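Local coordinates for protein exosome complex component Rrp41 (Archaeoglobus fulgidus, PDB 3M7N) that probably serves as the catalytic component of the archaeal exosome, degrading RNA from its 3' end, and may also add heteromeric RNA tails, at residues D24-I29 with L171-M176. The protein carries 1 engineered substitution. Residues are numbered along the deposited sequence; the frame is centred on the assembly and turned at random.
Sequences DELRPI and LVLDPM
Leu-173, the last residue of its strand, meets the loop before strand 29-33 at Asp-24 and Leu-26. Its CG lies anti to the backbone N (chi1 179°), which carries CD2 out to the loop: Leu-173 CD2 sits 3.4 Å from Asp-24 O. Leu-173 CD2 also lies 3.8 Å from Leu-26 CD2, a methyl-to-methyl touch between the two leucines. The carboxylate of Asp-24 turns elsewhere, to a salt bridge with Lys-224.

Asp-174 takes a left-handed backbone conformation directly after the strand end, where the chain leaves strand 170-173, and its carboxylate does most of the polar work. Asp-174 OD1 takes two donors from one residue: Arg-27 N, at 3.0 Å and on the anti lone pair, and Arg-27 NE, at 2.9 Å from above the carboxylate plane. Asp-174 OD2 receives Arg-27 NH1 at 2.9 Å, again from above the plane, in a less straight bond (139° at the hydrogen). The grip is thus side-on and bidentate, but not coplanar, since guanidinium and carboxylate are turned 67° apart. A bend at chi3 in the arginine chain brings NE back to the same oxygen that its own backbone N holds. The CB of Asp-174 also touches Leu-26 CD2, 4.0 Å away.

Pro-175 contributes its carbonyl: Pro-175 O stands over the centre of one face of the Arg-27 guanidinium, 3.3 Å above the plane, without a hydrogen bond. Met-176, the N-cap of helix 177-182, passes its CA close to Arg-27 NH2.

This buried ion pair ties the loop leading into strand 29-33 to the turn between edge strand 170-173 and helix 177-182, so the lead-in to one sheet of the RNase PH fold is held to the end of another. Arg-27 NH1 also bonds Ala-134 O, Met-47 of strand 41-47 packs against both charged side chains, and Leu-26 reaches helix 212-248 and Val-162 of strand 158-167.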
loop_
_atom_site.group_PDB
_atom_site.type_symbol
_atom_site.label_atom_id
_atom_site.label_comp_id
_atom_site.label_asym_id
_atom_site.label_seq_id
_atom_site.Cartn_x
_atom_site.Cartn_y
_atom_site.Cartn_z
ATOM N N ASP E 24 13.546 45.353 -9.185
ATOM C CA ASP E 24 14.279 44.739 -8.078
ATOM C C ASP E 24 13.564 44.776 -6.714
ATOM O O ASP E 24 14.199 44.650 -5.673
ATOM C CB ASP E 24 15.667 45.366 -7.956
ATOM C CG ASP E 24 15.619 46.853 -7.582
ATOM O OD1 ASP E 24 14.509 47.437 -7.516
ATOM O OD2 ASP E 24 16.712 47.430 -7.345
ATOM N N GLU E 25 12.248 44.936 -6.722
ATOM C CA GLU E 25 11.481 44.972 -5.479
ATOM C C GLU E 25 10.698 43.683 -5.166
ATOM O O GLU E 25 10.009 43.141 -6.032
ATOM C CB GLU E 25 10.507 46.152 -5.502
ATOM C CG GLU E 25 11.193 47.502 -5.671
ATOM C CD GLU E 25 10.197 48.641 -5.741
ATOM O OE1 GLU E 25 10.632 49.817 -5.638
ATOM O OE2 GLU E 25 8.981 48.357 -5.888
ATOM N N LEU E 26 10.800 43.221 -3.920
ATOM C CA LEU E 26 10.013 42.088 -3.421
ATOM C C LEU E 26 8.563 42.469 -3.205
ATOM O O LEU E 26 8.246 43.643 -2.987
ATOM C CB LEU E 26 10.558 41.588 -2.074
ATOM C CG LEU E 26 11.965 40.997 -2.042
ATOM C CD1 LEU E 26 12.459 40.893 -0.609
ATOM C CD2 LEU E 26 11.996 39.646 -2.747
ATOM N N ARG E 27 7.693 41.460 -3.228
ATOM C CA ARG E 27 6.303 41.627 -2.808
ATOM C C ARG E 27 6.270 41.758 -1.291
ATOM O O ARG E 27 7.196 41.313 -0.621
ATOM C CB ARG E 27 5.457 40.432 -3.263
ATOM C CG ARG E 27 5.133 40.401 -4.770
ATOM C CD ARG E 27 4.445 39.079 -5.165
ATOM N NE ARG E 27 5.278 37.911 -4.880
ATOM C CZ ARG E 27 4.961 36.648 -5.181
ATOM N NH1 ARG E 27 5.815 35.676 -4.889
ATOM N NH2 ARG E 27 3.809 36.352 -5.783
ATOM N N PRO E 28 5.226 42.399 -0.743
ATOM C CA PRO E 28 5.070 42.474 0.718
ATOM C C PRO E 28 5.160 41.090 1.356
ATOM O O PRO E 28 4.624 40.109 0.831
ATOM C CB PRO E 28 3.654 43.034 0.905
ATOM C CG PRO E 28 3.371 43.795 -0.360
ATOM C CD PRO E 28 4.154 43.111 -1.464
ATOM N N ILE E 29 5.830 41.028 2.496
ATOM C CA ILE E 29 6.110 39.784 3.171
ATOM C C ILE E 29 5.793 39.926 4.651
ATOM O O ILE E 29 6.052 40.972 5.244
ATOM C CB ILE E 29 7.585 39.410 2.973
ATOM C CG1 ILE E 29 7.789 38.862 1.564
ATOM C CG2 ILE E 29 8.056 38.399 3.988
ATOM C CD1 ILE E 29 9.232 38.591 1.231
ATOM N N LEU E 171 14.613 41.261 -16.505
ATOM C CA LEU E 171 14.659 40.457 -15.287
ATOM C C LEU E 171 13.874 41.152 -14.179
ATOM O O LEU E 171 14.006 42.362 -13.964
ATOM C CB LEU E 171 16.101 40.230 -14.830
ATOM C CG LEU E 171 16.807 38.921 -15.199
ATOM C CD1 LEU E 171 16.243 38.272 -16.452
ATOM C CD2 LEU E 171 18.296 39.151 -15.342
ATOM N N VAL E 172 13.039 40.400 -13.473
ATOM C CA VAL E 172 12.347 40.987 -12.340
ATOM C C VAL E 172 12.494 40.087 -11.138
ATOM O O VAL E 172 12.600 38.871 -11.278
ATOM C CB VAL E 172 10.881 41.264 -12.655
ATOM C CG1 VAL E 172 10.773 42.270 -13.808
ATOM C CG2 VAL E 172 10.163 39.972 -13.010
ATOM N N LEU E 173 12.509 40.686 -9.954
ATOM C CA LEU E 173 12.642 39.937 -8.716
ATOM C C LEU E 173 11.275 39.506 -8.209
ATOM O O LEU E 173 10.365 40.323 -8.165
ATOM C CB LEU E 173 13.314 40.816 -7.671
ATOM C CG LEU E 173 13.530 40.216 -6.286
ATOM C CD1 LEU E 173 14.407 38.975 -6.346
ATOM C CD2 LEU E 173 14.140 41.292 -5.391
ATOM N N ASP E 174 11.124 38.226 -7.852
ATOM C CA ASP E 174 9.913 37.748 -7.167
ATOM C C ASP E 174 8.661 37.911 -8.008
ATOM O O ASP E 174 7.757 38.652 -7.646
ATOM C CB ASP E 174 9.729 38.513 -5.853
ATOM C CG ASP E 174 8.654 37.914 -4.952
ATOM O OD1 ASP E 174 7.961 38.701 -4.277
ATOM O OD2 ASP E 174 8.495 36.667 -4.909
ATOM N N PRO E 175 8.580 37.191 -9.122
ATOM C CA PRO E 175 7.436 37.423 -10.018
ATOM C C PRO E 175 6.067 37.171 -9.364
ATOM O O PRO E 175 5.937 36.387 -8.415
ATOM C CB PRO E 175 7.665 36.428 -11.169
ATOM C CG PRO E 175 9.053 35.852 -10.950
ATOM C CD PRO E 175 9.380 36.020 -9.507
ATOM N N MET E 176 5.058 37.852 -9.897
ATOM C CA MET E 176 3.666 37.694 -9.490
ATOM C C MET E 176 3.003 36.826 -10.556
ATOM O O MET E 176 3.603 36.527 -11.591
ATOM C CB MET E 176 2.967 39.065 -9.473
ATOM C CG MET E 176 2.585 39.553 -10.890
ATOM S SD MET E 176 2.216 41.308 -11.063
ATOM C CE MET E 176 0.944 41.516 -9.807
#